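Local coordinates for hydrogenase expression/formation protein HypE (Desulfovibrio vulgaris subsp. vulgaris, PDB 2Z1U) that binds ATP and magnesium and serves in hydrogenase maturation, probably turning a carbamoylated C-terminal cysteine of its own into the thiocyanate that supplies cyanide, at residues 25-30 with 109-114; 46-51 with 148-153; 229-234 with 317-322. One frame throughout, in Å; residues are numbered along the deposited sequence.

How the interactions relate
Interactions 1 and 2 lie in the N-terminal half and interaction 3 in the C-terminal half. Interaction 1 touches the nucleotide directly: the side chain of F27 lies against the adenine of ATP, about 11 Å from a bound magnesium ion. Interaction 2, with its centre 27 Å from that of interaction 1, sits at the subunit seam, the side chain of I148 about 13 Å from a bound ATP. Interaction 3 has its centre 40 Å from that of interaction 1 and 30 Å from that of interaction 2; the side chain of N231 is about 12 Å from a bound ATP. The ATP beside F27 is also hydrogen-bonded to T222 and R223 of the second subunit, so this site lies between the two chains.

Interaction 1: 25-30 with 109-114; sequences DLFLRH and RVVASM. With ATP (adenosine-5'-triphosphate), chain D.
The phenyl ring of F27 carries the adenine amino group of ATP on one face and meets V111 obliquely. N6 of ATP stands 3.3 Å above the ring plane, over its centre, while CG2 of V111 comes to 3.3 Å from CE1 of F27, a tight approach. The imidazole of H30 has the backbone N of A112 over one face, offset toward the rim, with the carbonyl O of L26 and a water at its edge, in plane. That water is 2.8 Å from ND1 of H30 and gives a weak second bond to the carbonyl O of A112, linking the helices through solvent. CB of A112 lies 3.6 Å from CE1 of H30. The guanidinium of R29 holds CD2 of H30 above one face, near its rim, and its NH2 makes a salt bridge to E108.

V111 divides its two methyls between F27 and H30. CG1 is anti to the backbone N (chi1 169°) and lies 3.6 Å from CB of H30, whereas CG2, beside the backbone N, reaches F27 and also CD2 of L26 at 3.9 Å. F27 and H30 each cross V111 at about a right angle; one methyl meets F27 and L26 and the other meets H30, about one turn further on.

Segments 25-30 and 109-114 run nearly parallel, their axes 20° apart and 9.4 Å at closest approach; the first has a wider pi-type turn at 25-28. Through its contact with N6, F27 joins the helix pair to the nucleotide site, where T127, G128 and T130 hydrogen-bond ATP. Both helices contact F96 of strand 87-99, through F27 and V111, while V110 and M114 carry helix 104-121 onto strand 141-151.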
loop_
_atom_site.group_PDB
_atom_site.type_symbol
_atom_site.label_atom_id
_atom_site.label_comp_id
_atom_site.label_asym_id
_atom_site.label_seq_id
_atom_site.Cartn_x
_atom_site.Cartn_y
_atom_site.Cartn_z
ATOM N N ASP A 25 -0.560 21.138 -1.009
ATOM C CA ASP A 25 -1.757 21.945 -1.258
ATOM C C ASP A 25 -3.028 21.122 -1.418
ATOM O O ASP A 25 -4.121 21.640 -1.224
ATOM C CB ASP A 25 -1.566 22.857 -2.471
ATOM C CG ASP A 25 -0.444 23.876 -2.282
ATOM O OD1 ASP A 25 0.152 23.965 -1.180
ATOM O OD2 ASP A 25 -0.155 24.591 -3.257
ATOM N N LEU A 26 -2.895 19.849 -1.784
ATOM C CA LEU A 26 -4.077 19.012 -1.949
ATOM C C LEU A 26 -4.197 17.947 -0.872
ATOM O O LEU A 26 -5.143 17.972 -0.082
ATOM C CB LEU A 26 -4.127 18.364 -3.340
ATOM C CG LEU A 26 -5.344 17.461 -3.613
ATOM C CD1 LEU A 26 -6.659 18.245 -3.565
ATOM C CD2 LEU A 26 -5.195 16.741 -4.936
ATOM N N PHE A 27 -3.240 17.020 -0.846
ATOM C CA PHE A 27 -3.327 15.846 0.031
ATOM C C PHE A 27 -3.288 16.226 1.510
ATOM O O PHE A 27 -4.198 15.868 2.256
ATOM C CB PHE A 27 -2.249 14.805 -0.309
ATOM C CG PHE A 27 -2.390 14.213 -1.688
ATOM C CD1 PHE A 27 -3.516 13.454 -2.031
ATOM C CD2 PHE A 27 -1.386 14.387 -2.640
ATOM C CE1 PHE A 27 -3.649 12.904 -3.311
ATOM C CE2 PHE A 27 -1.512 13.839 -3.925
ATOM C CZ PHE A 27 -2.644 13.100 -4.259
ATOM N N LEU A 28 -2.254 16.968 1.921
ATOM C CA LEU A 28 -2.127 17.436 3.307
ATOM C C LEU A 28 -3.292 18.311 3.738
ATOM O O LEU A 28 -3.725 18.254 4.890
ATOM C CB LEU A 28 -0.825 18.222 3.513
ATOM C CG LEU A 28 0.331 17.406 4.074
ATOM C CD1 LEU A 28 0.674 16.209 3.165
ATOM C CD2 LEU A 28 1.535 18.313 4.308
ATOM N N ARG A 29 -3.798 19.118 2.811
ATOM C CA ARG A 29 -4.907 20.011 3.122
ATOM C C ARG A 29 -6.126 19.202 3.550
ATOM O O ARG A 29 -6.735 19.479 4.585
ATOM C CB ARG A 29 -5.234 20.903 1.928
ATOM C CG ARG A 29 -6.097 22.107 2.281
ATOM C CD ARG A 29 -6.309 23.009 1.073
ATOM N NE ARG A 29 -7.573 22.681 0.412
ATOM C CZ ARG A 29 -7.696 22.100 -0.782
ATOM N NH1 ARG A 29 -6.627 21.783 -1.503
ATOM N NH2 ARG A 29 -8.907 21.858 -1.268
ATOM N N HIS A 30 -6.466 18.188 2.760
ATOM C CA HIS A 30 -7.633 17.347 3.047
ATOM C C HIS A 30 -7.441 16.317 4.165
ATOM O O HIS A 30 -8.398 15.993 4.884
ATOM C CB HIS A 30 -8.116 16.650 1.772
ATOM C CG HIS A 30 -8.840 17.556 0.828
ATOM N ND1 HIS A 30 -10.204 17.748 0.886
ATOM C CD2 HIS A 30 -8.395 18.331 -0.191
ATOM C CE1 HIS A 30 -10.567 18.600 -0.056
ATOM N NE2 HIS A 30 -9.489 18.969 -0.724
ATOM N N ARG A 109 -11.946 15.761 -5.906
ATOM C CA ARG A 109 -13.167 15.125 -5.415
ATOM C C ARG A 109 -12.873 13.799 -4.705
ATOM O O ARG A 109 -13.452 13.505 -3.658
ATOM C CB ARG A 109 -14.146 14.880 -6.558
ATOM C CG ARG A 109 -14.871 16.133 -7.041
ATOM C CD ARG A 109 -16.053 15.742 -7.928
ATOM N NE ARG A 109 -15.633 15.409 -9.291
ATOM C CZ ARG A 109 -16.321 14.643 -10.137
ATOM N NH1 ARG A 109 -17.484 14.095 -9.780
ATOM N NH2 ARG A 109 -15.834 14.418 -11.353
ATOM N N VAL A 110 -11.961 13.014 -5.274
ATOM C CA VAL A 110 -11.585 11.715 -4.698
ATOM C C VAL A 110 -10.837 11.912 -3.378
ATOM O O VAL A 110 -11.125 11.234 -2.382
ATOM C CB VAL A 110 -10.727 10.894 -5.673
ATOM C CG1 VAL A 110 -10.127 9.667 -4.964
ATOM C CG2 VAL A 110 -11.558 10.469 -6.881
ATOM N N VAL A 111 -9.889 12.850 -3.383
ATOM C CA VAL A 111 -9.130 13.222 -2.189
ATOM C C VAL A 111 -10.069 13.746 -1.094
ATOM O O VAL A 111 -9.951 13.338 0.061
ATOM C CB VAL A 111 -8.001 14.250 -2.515
ATOM C CG1 VAL A 111 -7.414 14.818 -1.247
ATOM C CG2 VAL A 111 -6.908 13.578 -3.356
ATOM N N ALA A 112 -10.991 14.641 -1.458
ATOM C CA ALA A 112 -12.031 15.128 -0.531
ATOM C C ALA A 112 -12.853 13.982 0.094
ATOM O O ALA A 112 -13.095 13.975 1.306
ATOM C CB ALA A 112 -12.955 16.131 -1.235
ATOM N N SER A 113 -13.283 13.029 -0.733
ATOM C CA SER A 113 -13.953 11.831 -0.248
ATOM C C SER A 113 -13.132 11.041 0.767
ATOM O O SER A 113 -13.671 10.597 1.775
ATOM C CB SER A 113 -14.324 10.903 -1.409
ATOM O OG SER A 113 -15.468 11.380 -2.089
ATOM N N MET A 114 -11.842 10.842 0.491
ATOM C CA MET A 114 -10.961 10.137 1.429
ATOM C C MET A 114 -10.836 10.832 2.773
ATOM O O MET A 114 -10.954 10.178 3.810
ATOM C CB MET A 114 -9.575 9.867 0.822
ATOM C CG MET A 114 -9.638 8.966 -0.384
ATOM S SD MET A 114 -8.072 8.624 -1.180
ATOM C CE MET A 114 -7.227 7.610 0.028
HETATM P PG ATP D . 9.897 8.498 -3.870
HETATM O O1G ATP D . 8.403 8.135 -3.951
HETATM O O2G ATP D . 10.290 9.479 -4.932
HETATM O O3G ATP D . 10.831 7.301 -3.765
HETATM P PB ATP D . 9.713 9.128 -1.033
HETATM O O1B ATP D . 8.731 7.939 -1.075
HETATM O O2B ATP D . 10.822 9.088 -0.026
HETATM O O3B ATP D . 10.204 9.358 -2.540
HETATM P PA ATP D . 7.605 10.971 -1.556
HETATM O O1A ATP D . 8.158 12.004 -2.535
HETATM O O2A ATP D . 6.833 9.878 -2.241
HETATM O O3A ATP D . 8.845 10.424 -0.637
HETATM O "O5'" ATP D . 6.768 11.640 -0.407
HETATM C "C5'" ATP D . 7.135 12.898 0.177
HETATM C "C4'" ATP D . 6.203 13.128 1.348
HETATM O "O4'" ATP D . 4.890 13.348 0.796
HETATM C "C3'" ATP D . 6.097 11.920 2.263
HETATM O "O3'" ATP D . 5.993 12.394 3.620
HETATM C "C2'" ATP D . 4.782 11.241 1.867
HETATM O "O2'" ATP D . 4.182 10.625 3.008
HETATM C "C1'" ATP D . 3.934 12.417 1.343
HETATM N N9 ATP D . 2.996 12.035 0.254
HETATM C C8 ATP D . 3.292 11.785 -1.030
HETATM N N7 ATP D . 2.170 11.487 -1.726
HETATM C C5 ATP D . 1.159 11.516 -0.838
HETATM C C6 ATP D . -0.305 11.287 -0.890
HETATM N N6 ATP D . -0.880 10.926 -2.058
HETATM N N1 ATP D . -0.994 11.434 0.236
HETATM C C2 ATP D . -0.449 11.777 1.420
HETATM N N3 ATP D . 0.881 12.012 1.525
HETATM C C4 ATP D . 1.694 11.895 0.443
HETATM O O HOH W 1 -11.486 16.407 2.916
#

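Interaction 2: 46-51 with 148-153; sequences DLTGPL and IGEILV
E150 reaches across to T48 and grips the backbone there through one carboxylate oxygen. Its CG lies anti to the carbonyl carbon (chi1 -62°) and the chain extends beyond it; OE2 of E150 is 3.0 Å from the backbone N of T48. The bond is nearly straight, 166° at the hydrogen, and uses the anti lone pair of OE2; OG1 of T48 adds a weak bond to the same oxygen. The other oxygen, OE1, forms a salt bridge with R90 of strand 87-99, so both ends of the carboxylate are held.

Apolar branches flank this group. CD2 of L47 lies 3.6 Å from OE2 of E150, while CD1 of L47 meets I148. L51 lies side by side with E150, pointing the same way, its CD2 4.0 Å from CG of E150. L51 and E150 form an antiparallel non-hydrogen-bonded pair, at the edge of the four-stranded N-terminal sheet. There D46, P50 and L51 pair with an antiparallel strand of the second subunit, so the sheet continues across the dimer, consistent with the beta barrel of this family.

I148 has CG1 anti to its backbone N (chi1 -167°) and CG2 in the crowded position, and both atoms meet CD1 of L47 at 3.9 Å. CD1 of I148 comes 4.2 Å from CD1 of L51. At the other end the N-H of I151 bonds the carbonyl O of P50 at 3.0 Å, tilted out of the carbonyl plane. CD1 of I151 lies 3.4 Å from the carbonyl O of L51, and a water donates to both T48 O and I151 O.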
loop_
_atom_site.group_PDB
_atom_site.type_symbol
_atom_site.label_atom_id
_atom_site.label_comp_id
_atom_site.label_asym_id
_atom_site.label_seq_id
_atom_site.Cartn_x
_atom_site.Cartn_y
_atom_site.Cartn_z
ATOM N N ASP A 46 2.605 5.987 17.331
ATOM C CA ASP A 46 2.629 5.429 18.684
ATOM C C ASP A 46 1.495 4.452 18.868
ATOM O O ASP A 46 0.369 4.870 19.108
ATOM C CB ASP A 46 2.509 6.535 19.732
ATOM C CG ASP A 46 3.730 7.375 19.813
ATOM O OD1 ASP A 46 4.833 6.804 19.993
ATOM O OD2 ASP A 46 3.585 8.608 19.699
ATOM N N LEU A 47 1.790 3.156 18.780
ATOM C CA LEU A 47 0.732 2.135 18.830
ATOM C C LEU A 47 0.903 1.009 19.869
ATOM O O LEU A 47 2.022 0.585 20.172
ATOM C CB LEU A 47 0.508 1.536 17.435
ATOM C CG LEU A 47 -0.177 2.399 16.377
ATOM C CD1 LEU A 47 -0.011 1.765 14.996
ATOM C CD2 LEU A 47 -1.649 2.583 16.702
ATOM N N THR A 48 -0.225 0.517 20.395
ATOM C CA THR A 48 -0.198 -0.540 21.416
ATOM C C THR A 48 -0.197 -1.993 20.898
ATOM O O THR A 48 -1.260 -2.574 20.599
ATOM C CB THR A 48 -1.296 -0.338 22.511
ATOM O OG1 THR A 48 -1.291 1.033 22.942
ATOM C CG2 THR A 48 -1.035 -1.242 23.737
ATOM N N GLY A 49 1.000 -2.601 20.718
ATOM C CA GLY A 49 1.309 -4.001 20.941
ATOM C C GLY A 49 0.853 -4.885 19.796
ATOM O O GLY A 49 1.506 -5.023 18.739
ATOM N N PRO A 50 -0.171 -5.780 20.067
ATOM C CA PRO A 50 -0.693 -6.656 19.020
ATOM C C PRO A 50 -1.472 -5.800 18.032
ATOM O O PRO A 50 -2.431 -5.127 18.417
ATOM C CB PRO A 50 -1.620 -7.621 19.775
ATOM C CG PRO A 50 -1.391 -7.349 21.243
ATOM C CD PRO A 50 -0.889 -5.946 21.338
ATOM N N LEU A 51 -1.029 -5.801 16.778
ATOM C CA LEU A 51 -1.600 -4.932 15.756
ATOM C C LEU A 51 -2.162 -5.748 14.614
ATOM O O LEU A 51 -1.769 -6.893 14.410
ATOM C CB LEU A 51 -0.544 -3.958 15.218
ATOM C CG LEU A 51 0.222 -3.118 16.244
ATOM C CD1 LEU A 51 1.311 -2.372 15.545
ATOM C CD2 LEU A 51 -0.691 -2.161 16.995
ATOM N N ILE A 148 -3.476 0.157 9.629
ATOM C CA ILE A 148 -2.910 -0.400 10.836
ATOM C C ILE A 148 -3.827 -0.097 12.025
ATOM O O ILE A 148 -4.270 1.041 12.216
ATOM C CB ILE A 148 -1.445 0.102 11.060
ATOM C CG1 ILE A 148 -0.749 -0.716 12.146
ATOM C CG2 ILE A 148 -1.390 1.590 11.375
ATOM C CD1 ILE A 148 0.028 -1.892 11.552
ATOM N N GLY A 149 -4.075 -1.121 12.831
ATOM C CA GLY A 149 -4.941 -0.994 13.987
ATOM C C GLY A 149 -4.493 -1.806 15.189
ATOM O O GLY A 149 -3.666 -2.710 15.075
ATOM N N GLU A 150 -5.080 -1.494 16.335
ATOM C CA GLU A 150 -4.775 -2.158 17.595
ATOM C C GLU A 150 -5.789 -3.291 17.845
ATOM O O GLU A 150 -6.999 -3.054 17.879
ATOM C CB GLU A 150 -4.787 -1.117 18.723
ATOM C CG GLU A 150 -3.700 -0.043 18.515
ATOM C CD GLU A 150 -3.923 1.241 19.310
ATOM O OE1 GLU A 150 -5.053 1.792 19.271
ATOM O OE2 GLU A 150 -2.953 1.702 19.957
ATOM N N ILE A 151 -5.303 -4.520 18.005
ATOM C CA ILE A 151 -6.208 -5.639 18.277
ATOM C C ILE A 151 -6.845 -5.477 19.657
ATOM O O ILE A 151 -6.162 -5.128 20.632
ATOM C CB ILE A 151 -5.555 -7.026 18.048
ATOM C CG1 ILE A 151 -5.314 -7.234 16.544
ATOM C CG2 ILE A 151 -6.460 -8.152 18.574
ATOM C CD1 ILE A 151 -4.315 -8.293 16.198
ATOM N N LEU A 152 -8.161 -5.690 19.707
ATOM C CA LEU A 152 -8.970 -5.386 20.891
ATOM C C LEU A 152 -9.221 -6.579 21.807
ATOM O O LEU A 152 -9.593 -6.398 22.961
ATOM C CB LEU A 152 -10.314 -4.764 20.484
ATOM C CG LEU A 152 -10.279 -3.433 19.723
ATOM C CD1 LEU A 152 -11.638 -3.155 19.100
ATOM C CD2 LEU A 152 -9.842 -2.279 20.626
ATOM N N VAL A 153 -9.028 -7.793 21.293
ATOM C CA VAL A 153 -9.376 -9.006 22.047
ATOM C C VAL A 153 -8.434 -10.166 21.776
ATOM O O VAL A 153 -7.836 -10.252 20.701
ATOM C CB VAL A 153 -10.820 -9.500 21.748
ATOM C CG1 VAL A 153 -11.849 -8.653 22.466
ATOM C CG2 VAL A 153 -11.097 -9.565 20.241
HETATM O O HOH W 2 -3.953 -3.699 21.509
#

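Interaction 3: 229-234 with 317-322; sequences TLNEIA and GQVVME
N231 and G317 are joined by one water that donates to both backbone oxygens, 2.6 Å to N231 O and 2.7 Å to G317 O. It bridges the helix to the loop residue G317, two residues ahead of strand 319-322, in the alpha-beta C-terminal domain. Helix 225-237 packs on the seven-stranded mixed sheet; the axis of 229-234 passes 9.2 Å from that of strand 319-322, their directions 128° apart. Strand 240-244, which follows the helix in sequence, lies parallel to 319-322 as its neighbour.

V319 is the strand side chain that meets the helix. Its CB points at the helix; CG1 is anti to the backbone N (chi1 178°), which puts CG2 beside that N, and CG2 does most of the touching. CG2 of V319 lies 3.5 Å from the backbone N of N231 and 3.8 Å from CB of L230, so one methyl rests directly on the helix backbone. CG1 comes to CB and CD1 of L230, the two side chains crossing at about a right angle, and CG of N231 lies beside CG2.

Neighbouring residues extend the packing: L230 also touches V243 and A234 touches C241, both on strand 240-244. On another side of the helix, E232 makes a salt bridge to R219 and a hydrogen bond to H20 of the second subunit.

G317 has a positive phi (94°), a backbone shape in which a CB would be jammed against the preceding carbonyl oxygen. The chains come close here: CA of G317 is 3.5 Å from the carbonyl C of A234, and CB of A234 rests 3.6 Å from the carbonyl C of G317.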
loop_
_atom_site.group_PDB
_atom_site.type_symbol
_atom_site.label_atom_id
_atom_site.label_comp_id
_atom_site.label_asym_id
_atom_site.label_seq_id
_atom_site.Cartn_x
_atom_site.Cartn_y
_atom_site.Cartn_z
ATOM N N THR A 229 -16.957 -15.732 0.434
ATOM C CA THR A 229 -16.428 -15.627 1.814
ATOM C C THR A 229 -16.899 -16.748 2.736
ATOM O O THR A 229 -16.133 -17.160 3.604
ATOM C CB THR A 229 -16.578 -14.227 2.559
ATOM O OG1 THR A 229 -17.548 -14.333 3.604
ATOM C CG2 THR A 229 -16.920 -13.119 1.632
ATOM N N LEU A 230 -18.137 -17.244 2.563
ATOM C CA LEU A 230 -18.575 -18.416 3.339
ATOM C C LEU A 230 -17.760 -19.671 2.989
ATOM O O LEU A 230 -17.500 -20.513 3.854
ATOM C CB LEU A 230 -20.080 -18.694 3.174
ATOM C CG LEU A 230 -21.015 -17.624 3.759
ATOM C CD1 LEU A 230 -22.457 -17.987 3.450
ATOM C CD2 LEU A 230 -20.791 -17.421 5.255
ATOM N N ASN A 231 -17.386 -19.809 1.724
ATOM C CA ASN A 231 -16.541 -20.938 1.292
ATOM C C ASN A 231 -15.133 -20.830 1.898
ATOM O O ASN A 231 -14.545 -21.842 2.310
ATOM C CB ASN A 231 -16.431 -20.972 -0.225
ATOM C CG ASN A 231 -17.516 -21.772 -0.861
ATOM O OD1 ASN A 231 -18.533 -21.227 -1.284
ATOM N ND2 ASN A 231 -17.331 -23.076 -0.909
ATOM N N GLU A 232 -14.608 -19.596 1.955
ATOM C CA GLU A 232 -13.300 -19.342 2.570
ATOM C C GLU A 232 -13.333 -19.753 4.029
ATOM O O GLU A 232 -12.479 -20.508 4.488
ATOM C CB GLU A 232 -12.907 -17.863 2.479
ATOM C CG GLU A 232 -12.700 -17.366 1.077
ATOM C CD GLU A 232 -12.381 -15.879 1.064
ATOM O OE1 GLU A 232 -11.911 -15.383 0.026
ATOM O OE2 GLU A 232 -12.547 -15.229 2.104
ATOM N N ILE A 233 -14.349 -19.281 4.742
ATOM C CA ILE A 233 -14.475 -19.549 6.166
ATOM C C ILE A 233 -14.706 -21.050 6.395
ATOM O O ILE A 233 -14.017 -21.668 7.209
ATOM C CB ILE A 233 -15.597 -18.706 6.795
ATOM C CG1 ILE A 233 -15.226 -17.209 6.777
ATOM C CG2 ILE A 233 -15.965 -19.249 8.173
ATOM C CD1 ILE A 233 -16.440 -16.257 6.816
ATOM N N ALA A 234 -15.661 -21.641 5.683
ATOM C CA ALA A 234 -15.866 -23.089 5.786
ATOM C C ALA A 234 -14.563 -23.877 5.558
ATOM O O ALA A 234 -14.269 -24.818 6.302
ATOM C CB ALA A 234 -16.977 -23.552 4.845
ATOM N N GLY A 317 -15.456 -27.476 4.186
ATOM C CA GLY A 317 -15.263 -26.430 3.203
ATOM C C GLY A 317 -16.452 -26.119 2.316
ATOM O O GLY A 317 -16.397 -25.174 1.537
ATOM N N GLN A 318 -17.533 -26.885 2.430
ATOM C CA GLN A 318 -18.683 -26.673 1.553
ATOM C C GLN A 318 -19.744 -25.761 2.160
ATOM O O GLN A 318 -19.878 -25.661 3.377
ATOM C CB GLN A 318 -19.296 -28.013 1.104
ATOM C CG GLN A 318 -18.397 -28.793 0.145
ATOM C CD GLN A 318 -19.152 -29.858 -0.655
ATOM O OE1 GLN A 318 -19.816 -30.729 -0.093
ATOM N NE2 GLN A 318 -19.033 -29.792 -1.974
ATOM N N VAL A 319 -20.490 -25.086 1.295
ATOM C CA VAL A 319 -21.525 -24.162 1.729
ATOM C C VAL A 319 -22.846 -24.591 1.103
ATOM O O VAL A 319 -23.002 -24.530 -0.117
ATOM C CB VAL A 319 -21.203 -22.726 1.303
ATOM C CG1 VAL A 319 -22.332 -21.782 1.724
ATOM C CG2 VAL A 319 -19.868 -22.266 1.918
ATOM N N VAL A 320 -23.784 -25.017 1.942
ATOM C CA VAL A 320 -25.082 -25.452 1.452
ATOM C C VAL A 320 -26.261 -24.578 1.865
ATOM O O VAL A 320 -26.488 -24.300 3.055
ATOM C CB VAL A 320 -25.323 -26.993 1.638
ATOM C CG1 VAL A 320 -24.346 -27.624 2.636
ATOM C CG2 VAL A 320 -26.791 -27.340 1.941
ATOM N N MET A 321 -26.992 -24.128 0.853
ATOM C CA MET A 321 -28.110 -23.227 1.055
ATOM C C MET A 321 -29.395 -24.010 0.953
ATOM O O MET A 321 -29.645 -24.683 -0.074
ATOM C CB MET A 321 -28.090 -22.100 0.012
ATOM C CG MET A 321 -29.160 -21.025 0.235
ATOM S SD MET A 321 -28.901 -19.536 -0.757
ATOM C CE MET A 321 -29.311 -20.102 -2.407
ATOM N N GLU A 322 -30.198 -23.956 2.015
ATOM C CA GLU A 322 -31.572 -24.429 1.906
ATOM C C GLU A 322 -32.338 -23.386 1.096
ATOM O O GLU A 322 -32.427 -22.215 1.469
ATOM C CB GLU A 322 -32.239 -24.650 3.262
ATOM C CG GLU A 322 -33.676 -25.088 3.098
ATOM C CD GLU A 322 -34.401 -25.310 4.401
ATOM O OE1 GLU A 322 -33.718 -25.473 5.434
ATOM O OE2 GLU A 322 -35.652 -25.313 4.391
HETATM O O HOH W 3 -14.109 -23.997 0.838
#